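Local atomic coordinates of AB hydrolase-1 domain-containing protein (Streptococcus mutans, PDB entry 4L9A), a protein that probably acts as a carboxylesterase of the alpha/beta hydrolase fold, cleaving ester bonds in a tooth-decay streptococcus. Residues 179-182 with 183-187; 273-276 with 277-280; 86-89 with 90-93; 98-101 with 102-106; 196-199 with 200-204. All coordinates share one frame; numbering follows the deposited sequence.

Interaction 1: 179-182 with 183-187; sequences KDLS and RSHFS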
loop_
_atom_site.group_PDB
_atom_site.type_symbol
_atom_site.label_atom_id
_atom_site.label_comp_id
_atom_site.label_asym_id
_atom_site.label_seq_id
_atom_site.Cartn_x
_atom_site.Cartn_y
_atom_site.Cartn_z
ATOM N N LYS A 179 -4.428 -1.983 17.361
ATOM C CA LYS A 179 -4.734 -3.285 17.936
ATOM C C LYS A 179 -6.234 -3.536 17.978
ATOM O O LYS A 179 -6.697 -4.614 17.605
ATOM C CB LYS A 179 -4.161 -3.409 19.354
ATOM C CG LYS A 179 -2.655 -3.636 19.433
ATOM C CD LYS A 179 -2.341 -5.058 19.888
ATOM C CE LYS A 179 -0.864 -5.430 19.704
ATOM N NZ LYS A 179 0.059 -4.658 20.581
ATOM N N ASP A 180 -6.995 -2.551 18.453
ATOM C CA ASP A 180 -8.458 -2.680 18.525
ATOM C C ASP A 180 -9.058 -2.826 17.130
ATOM O O ASP A 180 -9.937 -3.658 16.890
ATOM C CB ASP A 180 -9.093 -1.481 19.240
ATOM C CG ASP A 180 -8.787 -1.465 20.729
ATOM O OD1 ASP A 180 -8.403 -2.530 21.271
ATOM O OD2 ASP A 180 -8.927 -0.395 21.359
ATOM N N LEU A 181 -8.565 -2.013 16.207
ATOM C CA LEU A 181 -9.088 -1.995 14.854
ATOM C C LEU A 181 -8.826 -3.338 14.165
ATOM O O LEU A 181 -9.746 -3.957 13.614
ATOM C CB LEU A 181 -8.434 -0.850 14.078
ATOM C CG LEU A 181 -9.172 -0.327 12.858
ATOM C CD1 LEU A 181 -10.558 0.133 13.266
ATOM C CD2 LEU A 181 -8.387 0.803 12.197
ATOM N N SER A 182 -7.571 -3.786 14.194
ATOM C CA SER A 182 -7.195 -5.048 13.548
ATOM C C SER A 182 -7.890 -6.243 14.206
ATOM O O SER A 182 -8.276 -7.203 13.530
ATOM C CB SER A 182 -5.668 -5.235 13.535
ATOM O OG SER A 182 -5.131 -5.199 14.847
ATOM N N ARG A 183 -8.046 -6.172 15.527
ATOM C CA ARG A 183 -8.736 -7.212 16.286
ATOM C C ARG A 183 -10.173 -7.416 15.782
ATOM O O ARG A 183 -10.677 -8.544 15.730
ATOM C CB ARG A 183 -8.737 -6.870 17.782
ATOM C CG ARG A 183 -8.931 -8.076 18.716
ATOM C CD ARG A 183 -8.738 -7.691 20.186
ATOM N NE ARG A 183 -7.650 -8.452 20.802
ATOM C CZ ARG A 183 -6.553 -7.910 21.326
ATOM N NH1 ARG A 183 -6.386 -6.591 21.329
ATOM N NH2 ARG A 183 -5.621 -8.689 21.857
ATOM N N SER A 184 -10.829 -6.327 15.391
ATOM C CA SER A 184 -12.212 -6.402 14.927
ATOM C C SER A 184 -12.323 -6.973 13.515
ATOM O O SER A 184 -13.362 -7.502 13.138
ATOM C CB SER A 184 -12.858 -5.014 14.966
ATOM O OG SER A 184 -12.917 -4.519 16.296
ATOM N N HIS A 185 -11.251 -6.878 12.736
ATOM C CA HIS A 185 -11.362 -7.201 11.319
ATOM C C HIS A 185 -10.582 -8.430 10.857
ATOM O O HIS A 185 -10.674 -8.817 9.693
ATOM C CB HIS A 185 -11.006 -5.977 10.468
ATOM C CG HIS A 185 -11.915 -4.812 10.706
ATOM N ND1 HIS A 185 -13.278 -4.895 10.536
ATOM C CD2 HIS A 185 -11.664 -3.545 11.116
ATOM C CE1 HIS A 185 -13.832 -3.729 10.824
ATOM N NE2 HIS A 185 -12.873 -2.892 11.177
ATOM N N PHE A 186 -9.811 -9.034 11.754
ATOM C CA PHE A 186 -9.059 -10.234 11.391
ATOM C C PHE A 186 -9.455 -11.391 12.304
ATOM O O PHE A 186 -9.923 -11.170 13.417
ATOM C CB PHE A 186 -7.547 -10.011 11.519
ATOM C CG PHE A 186 -6.946 -9.165 10.434
ATOM C CD1 PHE A 186 -6.587 -9.721 9.212
ATOM C CD2 PHE A 186 -6.697 -7.816 10.647
ATOM C CE1 PHE A 186 -6.010 -8.936 8.213
ATOM C CE2 PHE A 186 -6.125 -7.030 9.658
ATOM C CZ PHE A 186 -5.777 -7.592 8.441
ATOM N N SER A 187 -9.262 -12.620 11.829
ATOM C CA SER A 187 -9.397 -13.793 12.687
ATOM C C SER A 187 -8.319 -13.691 13.762
ATOM O O SER A 187 -7.314 -12.997 13.577
ATOM C CB SER A 187 -9.186 -15.069 11.871
ATOM O OG SER A 187 -7.880 -15.077 11.313
HETATM O O HOH W 1 -11.490 -4.714 18.767
#

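Interaction 2: 273-276 with 277-280; sequences SETN and SILE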
loop_
_atom_site.group_PDB
_atom_site.type_symbol
_atom_site.label_atom_id
_atom_site.label_comp_id
_atom_site.label_asym_id
_atom_site.label_seq_id
_atom_site.Cartn_x
_atom_site.Cartn_y
_atom_site.Cartn_z
ATOM N N SER A 273 -11.177 -3.731 6.493
ATOM C CA SER A 273 -12.590 -3.793 6.877
ATOM C C SER A 273 -13.598 -3.826 5.717
ATOM O O SER A 273 -14.770 -4.172 5.914
ATOM C CB SER A 273 -12.927 -2.592 7.776
ATOM O OG SER A 273 -12.671 -1.375 7.088
ATOM N N GLU A 274 -13.174 -3.445 4.518
ATOM C CA GLU A 274 -14.141 -3.302 3.428
ATOM C C GLU A 274 -13.876 -4.250 2.258
ATOM O O GLU A 274 -14.152 -3.910 1.103
ATOM C CB GLU A 274 -14.189 -1.843 2.955
ATOM C CG GLU A 274 -14.560 -0.840 4.053
ATOM C CD GLU A 274 -15.924 -1.109 4.662
ATOM O OE1 GLU A 274 -16.830 -1.565 3.932
ATOM O OE2 GLU A 274 -16.091 -0.871 5.877
ATOM N N THR A 275 -13.375 -5.450 2.557
ATOM C CA THR A 275 -12.860 -6.331 1.505
ATOM C C THR A 275 -13.948 -7.017 0.675
ATOM O O THR A 275 -13.710 -7.409 -0.466
ATOM C CB THR A 275 -11.820 -7.360 2.050
ATOM O OG1 THR A 275 -12.440 -8.222 3.012
ATOM C CG2 THR A 275 -10.683 -6.640 2.703
ATOM N N ASN A 276 -15.144 -7.153 1.234
ATOM C CA ASN A 276 -16.264 -7.671 0.457
ATOM C C ASN A 276 -16.596 -6.728 -0.687
ATOM O O ASN A 276 -16.793 -7.158 -1.826
ATOM C CB ASN A 276 -17.498 -7.897 1.335
ATOM C CG ASN A 276 -17.376 -9.143 2.197
ATOM O OD1 ASN A 276 -16.789 -10.146 1.780
ATOM N ND2 ASN A 276 -17.923 -9.084 3.405
ATOM N N SER A 277 -16.653 -5.437 -0.374
ATOM C CA SER A 277 -16.896 -4.417 -1.378
ATOM C C SER A 277 -15.736 -4.318 -2.362
ATOM O O SER A 277 -15.946 -4.216 -3.576
ATOM C CB SER A 277 -17.138 -3.063 -0.712
ATOM O OG SER A 277 -17.333 -2.052 -1.684
ATOM N N ILE A 278 -14.514 -4.353 -1.840
ATOM C CA ILE A 278 -13.332 -4.286 -2.690
ATOM C C ILE A 278 -13.324 -5.431 -3.699
ATOM O O ILE A 278 -13.138 -5.216 -4.899
ATOM C CB ILE A 278 -12.032 -4.281 -1.847
ATOM C CG1 ILE A 278 -12.000 -3.026 -0.965
ATOM C CG2 ILE A 278 -10.797 -4.369 -2.750
ATOM C CD1 ILE A 278 -10.947 -3.086 0.160
ATOM N N LEU A 279 -13.551 -6.647 -3.216
ATOM C CA LEU A 279 -13.562 -7.810 -4.097
ATOM C C LEU A 279 -14.648 -7.712 -5.161
ATOM O O LEU A 279 -14.447 -8.070 -6.322
ATOM C CB LEU A 279 -13.719 -9.098 -3.285
ATOM C CG LEU A 279 -12.396 -9.781 -2.929
ATOM C CD1 LEU A 279 -11.731 -10.336 -4.182
ATOM C CD2 LEU A 279 -11.455 -8.834 -2.197
ATOM N N GLU A 280 -15.812 -7.232 -4.758
ATOM C CA GLU A 280 -16.918 -7.039 -5.688
ATOM C C GLU A 280 -16.494 -6.122 -6.856
ATOM O O GLU A 280 -16.684 -6.457 -8.027
ATOM C CB GLU A 280 -18.106 -6.444 -4.927
ATOM C CG GLU A 280 -19.439 -6.545 -5.609
ATOM C CD GLU A 280 -20.554 -6.040 -4.712
ATOM O OE1 GLU A 280 -20.429 -6.173 -3.473
ATOM O OE2 GLU A 280 -21.545 -5.497 -5.246
HETATM O O HOH W 2 -17.467 -4.429 2.220
#

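Interaction 3: 86-89 with 90-93; sequences SNQA and NVGL. With GOL (glycerol), chain C.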
loop_
_atom_site.group_PDB
_atom_site.type_symbol
_atom_site.label_atom_id
_atom_site.label_comp_id
_atom_site.label_asym_id
_atom_site.label_seq_id
_atom_site.Cartn_x
_atom_site.Cartn_y
_atom_site.Cartn_z
ATOM N N SER A 86 17.440 -0.355 7.767
ATOM C CA SER A 86 18.586 0.359 7.227
ATOM C C SER A 86 18.241 1.849 7.154
ATOM O O SER A 86 17.065 2.222 7.054
ATOM C CB SER A 86 18.939 -0.158 5.829
ATOM O OG SER A 86 17.881 0.088 4.911
ATOM N N ASN A 87 19.263 2.698 7.209
ATOM C CA ASN A 87 19.045 4.131 7.066
ATOM C C ASN A 87 18.485 4.425 5.680
ATOM O O ASN A 87 19.028 3.944 4.681
ATOM C CB ASN A 87 20.347 4.895 7.265
ATOM C CG ASN A 87 20.110 6.373 7.540
ATOM O OD1 ASN A 87 19.006 6.879 7.327
ATOM N ND2 ASN A 87 21.125 7.057 8.035
ATOM N N GLN A 88 17.404 5.210 5.620
ATOM C CA GLN A 88 16.784 5.604 4.349
ATOM C C GLN A 88 17.100 7.058 3.944
ATOM O O GLN A 88 16.623 7.542 2.918
ATOM C CB GLN A 88 15.263 5.353 4.385
ATOM C CG GLN A 88 14.895 3.854 4.507
ATOM C CD GLN A 88 15.248 3.068 3.256
ATOM O OE1 GLN A 88 14.625 3.236 2.201
ATOM N NE2 GLN A 88 16.260 2.217 3.363
ATOM N N ALA A 89 17.933 7.731 4.732
ATOM C CA ALA A 89 18.336 9.112 4.463
ATOM C C ALA A 89 18.749 9.413 3.025
ATOM O O ALA A 89 18.439 10.489 2.512
ATOM C CB ALA A 89 19.449 9.540 5.416
ATOM N N ASN A 90 19.469 8.494 2.381
ATOM C CA ASN A 90 19.955 8.742 1.022
ATOM C C ASN A 90 19.132 8.034 -0.050
ATOM O O ASN A 90 19.571 7.912 -1.189
ATOM C CB ASN A 90 21.434 8.356 0.891
ATOM C CG ASN A 90 22.340 9.313 1.614
ATOM O OD1 ASN A 90 22.135 10.526 1.557
ATOM N ND2 ASN A 90 23.347 8.780 2.313
ATOM N N VAL A 91 17.954 7.546 0.334
ATOM C CA VAL A 91 17.083 6.821 -0.590
ATOM C C VAL A 91 16.026 7.785 -1.124
ATOM O O VAL A 91 15.456 8.559 -0.364
ATOM C CB VAL A 91 16.427 5.607 0.103
ATOM C CG1 VAL A 91 15.529 4.860 -0.859
ATOM C CG2 VAL A 91 17.524 4.663 0.663
ATOM N N GLY A 92 15.805 7.774 -2.435
ATOM C CA GLY A 92 14.757 8.590 -3.029
ATOM C C GLY A 92 13.652 7.707 -3.561
ATOM O O GLY A 92 13.853 6.500 -3.715
ATOM N N LEU A 93 12.484 8.288 -3.836
ATOM C CA LEU A 93 11.366 7.504 -4.360
ATOM C C LEU A 93 11.811 6.755 -5.618
ATOM O O LEU A 93 11.408 5.619 -5.863
ATOM C CB LEU A 93 10.162 8.400 -4.684
ATOM C CG LEU A 93 8.908 7.675 -5.191
ATOM C CD1 LEU A 93 8.457 6.592 -4.198
ATOM C CD2 LEU A 93 7.755 8.671 -5.509
HETATM C C1 GOL C . 24.340 5.187 3.826
HETATM O O1 GOL C . 24.149 5.977 2.673
HETATM C C2 GOL C . 24.058 6.039 5.050
HETATM O O2 GOL C . 22.788 6.636 4.908
HETATM C C3 GOL C . 24.059 5.149 6.283
HETATM O O3 GOL C . 23.744 5.930 7.414
HETATM O O HOH W 3 20.496 5.930 3.298
HETATM O O HOH W 4 15.141 10.459 1.864
#

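Interaction 4: 98-101 with 102-106; sequences NAIL and MIFEH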
loop_
_atom_site.group_PDB
_atom_site.type_symbol
_atom_site.label_atom_id
_atom_site.label_comp_id
_atom_site.label_asym_id
_atom_site.label_seq_id
_atom_site.Cartn_x
_atom_site.Cartn_y
_atom_site.Cartn_z
ATOM N N ASN A 98 12.849 1.881 -8.499
ATOM C CA ASN A 98 13.783 1.014 -9.220
ATOM C C ASN A 98 13.928 -0.352 -8.551
ATOM O O ASN A 98 14.015 -1.370 -9.227
ATOM C CB ASN A 98 15.157 1.688 -9.430
ATOM C CG ASN A 98 15.099 2.801 -10.471
ATOM O OD1 ASN A 98 14.157 2.863 -11.257
ATOM N ND2 ASN A 98 16.100 3.682 -10.478
ATOM N N ALA A 99 13.926 -0.380 -7.222
ATOM C CA ALA A 99 14.021 -1.655 -6.510
ATOM C C ALA A 99 12.774 -2.499 -6.780
ATOM O O ALA A 99 12.868 -3.693 -7.038
ATOM C CB ALA A 99 14.195 -1.426 -5.022
ATOM N N ILE A 100 11.601 -1.872 -6.737
ATOM C CA ILE A 100 10.364 -2.596 -7.016
ATOM C C ILE A 100 10.343 -3.151 -8.437
ATOM O O ILE A 100 9.956 -4.299 -8.649
ATOM C CB ILE A 100 9.112 -1.732 -6.745
ATOM C CG1 ILE A 100 9.039 -1.394 -5.256
ATOM C CG2 ILE A 100 7.844 -2.454 -7.199
ATOM C CD1 ILE A 100 7.964 -0.361 -4.885
ATOM N N LEU A 101 10.767 -2.347 -9.408
ATOM C CA LEU A 101 10.851 -2.817 -10.796
ATOM C C LEU A 101 11.807 -4.003 -11.000
ATOM O O LEU A 101 11.571 -4.867 -11.849
ATOM C CB LEU A 101 11.226 -1.669 -11.733
ATOM C CG LEU A 101 10.151 -0.586 -11.851
ATOM C CD1 LEU A 101 10.741 0.640 -12.540
ATOM C CD2 LEU A 101 8.931 -1.115 -12.609
HETATM N N MSE A 102 12.891 -4.032 -10.238
HETATM C CA MSE A 102 13.796 -5.172 -10.253
HETATM C C MSE A 102 13.067 -6.397 -9.735
HETATM O O MSE A 102 13.235 -7.510 -10.245
HETATM C CB MSE A 102 14.977 -4.913 -9.340
HETATM C CG MSE A 102 16.140 -4.233 -9.982
HETATM SE SE MSE A 102 17.683 -4.649 -8.869
HETATM C CE MSE A 102 17.649 -6.600 -9.049
ATOM N N ILE A 103 12.280 -6.189 -8.689
ATOM C CA ILE A 103 11.474 -7.260 -8.129
ATOM C C ILE A 103 10.460 -7.730 -9.169
ATOM O O ILE A 103 10.251 -8.929 -9.331
ATOM C CB ILE A 103 10.795 -6.831 -6.810
ATOM C CG1 ILE A 103 11.863 -6.531 -5.751
ATOM C CG2 ILE A 103 9.850 -7.915 -6.312
ATOM C CD1 ILE A 103 11.333 -5.974 -4.428
ATOM N N PHE A 104 9.850 -6.795 -9.901
ATOM C CA PHE A 104 8.928 -7.189 -10.960
ATOM C C PHE A 104 9.641 -8.113 -11.954
ATOM O O PHE A 104 9.105 -9.147 -12.345
ATOM C CB PHE A 104 8.360 -5.978 -11.714
ATOM C CG PHE A 104 7.120 -5.376 -11.081
ATOM C CD1 PHE A 104 6.946 -5.385 -9.705
ATOM C CD2 PHE A 104 6.126 -4.812 -11.875
ATOM C CE1 PHE A 104 5.809 -4.837 -9.124
ATOM C CE2 PHE A 104 4.985 -4.266 -11.301
ATOM C CZ PHE A 104 4.828 -4.278 -9.921
ATOM N N GLU A 105 10.844 -7.726 -12.366
ATOM C CA GLU A 105 11.586 -8.488 -13.380
ATOM C C GLU A 105 12.028 -9.859 -12.869
ATOM O O GLU A 105 12.325 -10.758 -13.651
ATOM C CB GLU A 105 12.804 -7.702 -13.880
ATOM C CG GLU A 105 12.460 -6.356 -14.505
ATOM C CD GLU A 105 11.391 -6.461 -15.582
ATOM O OE1 GLU A 105 11.596 -7.231 -16.550
ATOM O OE2 GLU A 105 10.348 -5.777 -15.454
ATOM N N HIS A 106 12.067 -10.006 -11.552
ATOM C CA HIS A 106 12.468 -11.254 -10.920
ATOM C C HIS A 106 11.428 -12.359 -11.113
ATOM O O HIS A 106 11.767 -13.541 -11.077
ATOM C CB HIS A 106 12.716 -11.013 -9.433
ATOM C CG HIS A 106 13.299 -12.185 -8.703
ATOM N ND1 HIS A 106 14.611 -12.585 -8.859
ATOM C CD2 HIS A 106 12.759 -13.019 -7.781
ATOM C CE1 HIS A 106 14.848 -13.622 -8.074
ATOM N NE2 HIS A 106 13.744 -13.900 -7.403
#

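Interaction 5: 196-199 with 200-204; sequences RGYD and YCQRQ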
loop_
_atom_site.group_PDB
_atom_site.type_symbol
_atom_site.label_atom_id
_atom_site.label_comp_id
_atom_site.label_asym_id
_atom_site.label_seq_id
_atom_site.Cartn_x
_atom_site.Cartn_y
_atom_site.Cartn_z
ATOM N N ARG A 196 2.776 -10.249 14.988
ATOM C CA ARG A 196 4.109 -10.851 15.028
ATOM C C ARG A 196 5.054 -10.096 14.093
ATOM O O ARG A 196 6.202 -9.858 14.430
ATOM C CB ARG A 196 4.074 -12.337 14.670
ATOM C CG ARG A 196 3.548 -13.219 15.774
ATOM C CD ARG A 196 3.665 -14.698 15.424
ATOM N NE ARG A 196 2.991 -15.514 16.435
ATOM C CZ ARG A 196 1.841 -16.152 16.237
ATOM N NH1 ARG A 196 1.235 -16.090 15.051
ATOM N NH2 ARG A 196 1.300 -16.859 17.225
ATOM N N GLY A 197 4.561 -9.701 12.924
ATOM C CA GLY A 197 5.372 -8.927 11.998
ATOM C C GLY A 197 5.698 -7.529 12.508
ATOM O O GLY A 197 6.842 -7.067 12.430
ATOM N N TYR A 198 4.680 -6.843 13.018
ATOM C CA TYR A 198 4.884 -5.546 13.654
ATOM C C TYR A 198 5.972 -5.629 14.719
ATOM O O TYR A 198 6.902 -4.821 14.744
ATOM C CB TYR A 198 3.582 -5.073 14.307
ATOM C CG TYR A 198 3.680 -3.699 14.928
ATOM C CD1 TYR A 198 4.268 -3.520 16.167
ATOM C CD2 TYR A 198 3.192 -2.581 14.264
ATOM C CE1 TYR A 198 4.364 -2.266 16.732
ATOM C CE2 TYR A 198 3.281 -1.328 14.817
ATOM C CZ TYR A 198 3.866 -1.174 16.050
ATOM O OH TYR A 198 3.957 0.073 16.613
ATOM N N ASP A 199 5.826 -6.592 15.619
ATOM C CA ASP A 199 6.708 -6.704 16.770
ATOM C C ASP A 199 8.137 -7.095 16.342
ATOM O O ASP A 199 9.119 -6.680 16.962
ATOM C CB ASP A 199 6.159 -7.725 17.771
ATOM C CG ASP A 199 4.868 -7.263 18.445
ATOM O OD1 ASP A 199 4.588 -6.045 18.458
ATOM O OD2 ASP A 199 4.141 -8.126 18.984
ATOM N N TYR A 200 8.245 -7.907 15.295
ATOM C CA TYR A 200 9.554 -8.300 14.781
ATOM C C TYR A 200 10.227 -7.060 14.211
ATOM O O TYR A 200 11.377 -6.771 14.516
ATOM C CB TYR A 200 9.401 -9.359 13.698
ATOM C CG TYR A 200 10.648 -9.597 12.875
ATOM C CD1 TYR A 200 10.881 -8.877 11.707
ATOM C CD2 TYR A 200 11.587 -10.550 13.263
ATOM C CE1 TYR A 200 12.014 -9.097 10.947
ATOM C CE2 TYR A 200 12.727 -10.778 12.514
ATOM C CZ TYR A 200 12.934 -10.056 11.361
ATOM O OH TYR A 200 14.066 -10.283 10.619
ATOM N N CYS A 201 9.489 -6.320 13.390
ATOM C CA CYS A 201 9.997 -5.076 12.824
ATOM C C CYS A 201 10.462 -4.090 13.912
ATOM O O CYS A 201 11.576 -3.551 13.856
ATOM C CB CYS A 201 8.920 -4.418 11.956
ATOM S SG CYS A 201 9.468 -2.875 11.234
ATOM N N GLN A 202 9.607 -3.843 14.901
ATOM C CA GLN A 202 9.954 -2.897 15.962
ATOM C C GLN A 202 11.186 -3.341 16.738
ATOM O O GLN A 202 12.023 -2.525 17.132
ATOM C CB GLN A 202 8.787 -2.701 16.928
ATOM C CG GLN A 202 9.155 -1.836 18.149
ATOM C CD GLN A 202 9.355 -0.370 17.778
ATOM O OE1 GLN A 202 10.479 0.086 17.535
ATOM N NE2 GLN A 202 8.258 0.373 17.727
ATOM N N ARG A 203 11.292 -4.643 16.958
ATOM C CA ARG A 203 12.464 -5.193 17.615
ATOM C C ARG A 203 13.739 -4.869 16.822
ATOM O O ARG A 203 14.714 -4.373 17.388
ATOM C CB ARG A 203 12.292 -6.699 17.805
ATOM C CG ARG A 203 13.469 -7.387 18.474
ATOM C CD ARG A 203 13.107 -8.803 18.912
ATOM N NE ARG A 203 12.540 -9.627 17.837
ATOM C CZ ARG A 203 11.246 -9.928 17.716
ATOM N NH1 ARG A 203 10.365 -9.474 18.600
ATOM N NH2 ARG A 203 10.830 -10.687 16.709
ATOM N N GLN A 204 13.739 -5.149 15.520
ATOM C CA GLN A 204 14.899 -4.816 14.696
ATOM C C GLN A 204 15.152 -3.294 14.699
ATOM O O GLN A 204 16.293 -2.841 14.754
ATOM C CB GLN A 204 14.724 -5.324 13.253
ATOM C CG GLN A 204 14.247 -6.775 13.132
ATOM C CD GLN A 204 15.116 -7.763 13.903
ATOM O OE1 GLN A 204 16.347 -7.687 13.873
ATOM N NE2 GLN A 204 14.470 -8.694 14.607
HETATM O O HOH W 5 7.491 -11.136 16.492
HETATM O O HOH W 6 5.793 0.228 18.657
#

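Interaction 1: 179-182 with 183-187
The ring of Phe186 meets Ser182 with its edge: the carbonyl oxygen of Ser182 lies in the ring plane, 3.3 Å from Phe186 CD2. This sets a partly negative oxygen against the electropositive rim of the aromatic. Ser182 CB touches the same ring carbon, at 4.0 Å from Phe186 CD2, and Trp272 adds an edge-to-face contact from outside. The imidazole of His185 has Ser184 CB over the centre of one face, while its CD2 comes within 3.2 Å of Leu181 O along an oblique line. With CG held beside the backbone N (chi1 -61°), the His185 ring is kept near the preceding turn, where it also meets the ring of His267.

The backbone beneath these rings changes its hydrogen-bond pattern. Arg183 N donates to Lys179 O over 2.9 Å in ordinary helical fashion, but Ser182 O then receives both His185 N, at 3.1 Å, and, weakly, Phe186 N. The His185 donor stands 69° out of the carbonyl plane, so it does not use a lone pair. On the exposed side a water bridges Asp180 O, at 2.7 Å, and Ser184 OG, at 2.9 Å.

The buried Ser182 hydroxyl is satisfied from outside the two segments, by Leu178 O and Trp195 NE1, and the indole also takes Lys179 as a cation-pi partner. The chemistry is therefore divided: aromatic edges and a satisfied hydroxyl bind the end of helix 171-185 and the residue after it to their neighbours, while a bridging water and the exposed Asp180 and Arg183, whose charged atoms are near but beyond a salt bridge, lie on the outer side.

Interaction 2: 273-276 with 277-280
Three successive i to i+4 hydrogen bonds, from Ile278 N to Glu274 O (3.0 Å), Leu279 N to Thr275 O (2.9 Å) and Glu280 N to Asn276 O (3.1 Å), start the helix. Glu274, the N-cap, is also where the chain leaves the short helix 270-273. Its side chain curls at chi1 and chi2 (-58° and -60°), which brings the carboxylate to a water that accepts from Ser277 N at 2.9 Å. The bond this water donates to Glu274 OE1 is weak, at 3.4 Å. A carboxylate so placed would probably be favoured by the helix dipole.

Apolar groups pack beside the same carbonyls. Ile278 CG1 lies 3.1 Å from Glu274 O, and Leu279 CD2 is 3.2 Å from Thr275 O. Across the first turn, Ile278 CD1 touches Thr275 CG2 at the longer distance of 4.4 Å. The Thr275 hydroxyl turns to another partner, hydrogen-bonding to Lys65 NZ.

Thr275, Ile278 and Leu279 rest against Ile62 of helix 60-63, while Ser277 and Ile278 lie on Phe238 of strand 235-239. The first turns of helix 275-287 thus pack against both helix 60-63 and strand 235-239 of the central sheet.

Interaction 3: 86-89 with 90-93
Val91 folds back onto Gln88, and Gln88 OE1 rests 3.6 Å from both methyls of Val91, CG1 and CG2. The Gln88 chain is bent at chi2 (-68°), which brings its amide against the valine methyls, the two side chains crossing obliquely. The backbones are joined by the bond from Val91 N to Gln88 O, 2.9 Å long and fairly straight at the hydrogen (161°), although the donor stands well above the carbonyl plane.

A glycerol, probably from the crystallisation liquor, spans the outer side of the turn. Asn87 ND2 donates to its O3 and Asn90 ND2 to its O1, each bond being 2.9 Å long, so the two amides grip opposite ends of the three-carbon molecule. Its middle hydroxyl, O2, hydrogen-bonds to a water that is itself tied into the chain: this water donates to Asn87 O at 2.8 Å and accepts from Asn90 N at 2.9 Å.

The second shell fixes Asn87. Its OD1 receives Ala89 N, at 2.9 Å, and also Lys215 N, while the backbone of Gln88 hydrogen-bonds with Lys215 as well. These bonds tie the loop to a distant part of the chain and fix the orientation of the Asn87 side chain, whose ND2 meets the glycerol. Farther on, Gly92, at the N-cap of helix 93-106, donates its N-H to Asp95 OD2.

The arrangement is an Asx turn at Asn87 overlapping a type I beta turn from Gln88 to Val91; in this alpha/beta hydrolase fold the pair lies in the loop from strand 71-75 to helix 93-106.

Interaction 4: 98-101 with 102-106
Ile100 O takes the shortest sound hydrogen bond of the contact, from Phe104 N at 2.8 Å, with the donor in the carbonyl plane. Carbon atoms crowd round the same oxygen, Ile103 CB at 3.2 Å and Phe104 CD1 at 3.4 Å, so apolar carbons lie beside the oxygen as well as the N-H. One turn apart, the Ile100 and Phe104 side chains lie alongside each other and point the same way, their closest atoms being Ile100 CG2 and Phe104 CE1 at 3.7 Å. With CG1 of Ile100 beside the backbone N (chi1 -64°), the other branch, CG2, is left anti to it and does the touching.

Similar bonds run on either side, Ile103 N to Ala99 O at 3.0 Å and Glu105 N to Leu101 O at 3.0 Å. Glu105 CG, set beside its own backbone N by chi1 (-59°), lies 3.2 Å from Leu101 O. Met102, present as selenomethionine, leads its selenium away on the exposed side.

The buried side faces the sheet and the next helix. Ile100 packs on Ala123 and Ile127 of helix 120-130 and on Leu47, Ile103 on Leu73 and Ile75 of strand 71-75, and Phe104 on Val45 of strand 43-47, with Tyr112 and Phe109 meeting its ring edge-to-face.

Interaction 5: 196-199 with 200-204
Tyr198 and Gln202 both carry CG anti to the backbone N (chi1 -177° and 174°), and a bend at chi2 of Gln202 (71°) then brings its amide level with the phenol. Their ends share one water, which stands 2.8 Å from Tyr198 OH and accepts from Gln202 NE2 at 2.6 Å. Nearer the backbone the ring merely brushes its partner, Tyr198 CE1 lying 4.4 Å from Gln202 CB. The other end of the amide, Gln202 OE1, is taken by Gln209 NE2, so the side chain is held by both its polar atoms.

Arg203 folds back at chi3, laying one face of its guanidinium over Asp199 O. NH1 is 3.5 Å from Asp199 O there, but at an angle too poor for a hydrogen bond. In the guanidinium plane, at its edge, a water gives to Arg196 O at 2.7 Å and accepts only weakly from Arg203 NH2, at 3.4 Å. Farther round the helix, Gly197 O lies near the ring plane of Tyr200 at its edge, while Gln204 NE2 stands 3.4 Å above one face, offset toward the rim.

No salt bridge joins Asp199 to Arg203, whose charged atoms stay well apart. One water links two side-chain ends a turn apart on helix 188-206; another, weakly on one side, links a backbone carbonyl to a guanidinium two turns on. The arginine's charge probably stabilises a carbonyl already bonded to Arg203 N more by electrostatics than by a directed bond.

Interactions 1 and 2 are the pair that touch: His185 CE1 packs on Ser273 CB at 3.4 Å, joining helix 171-185 to the C-terminal part of the chain. Interactions 1 and 5 lie on consecutive helices, their centres about 18 Å apart and nearest atoms about 5 Å apart. These helices are inserted between strands 134-141 and 235-239, where relatives with this fold often carry a cap, and they probably serve likewise. The glycerol loop of interaction 3 leads into the helix of interaction 4, centre to centre about 17 Å. Interactions 2 and 3 lie on opposite sides of the chain's centre, their own centres about 34 Å apart.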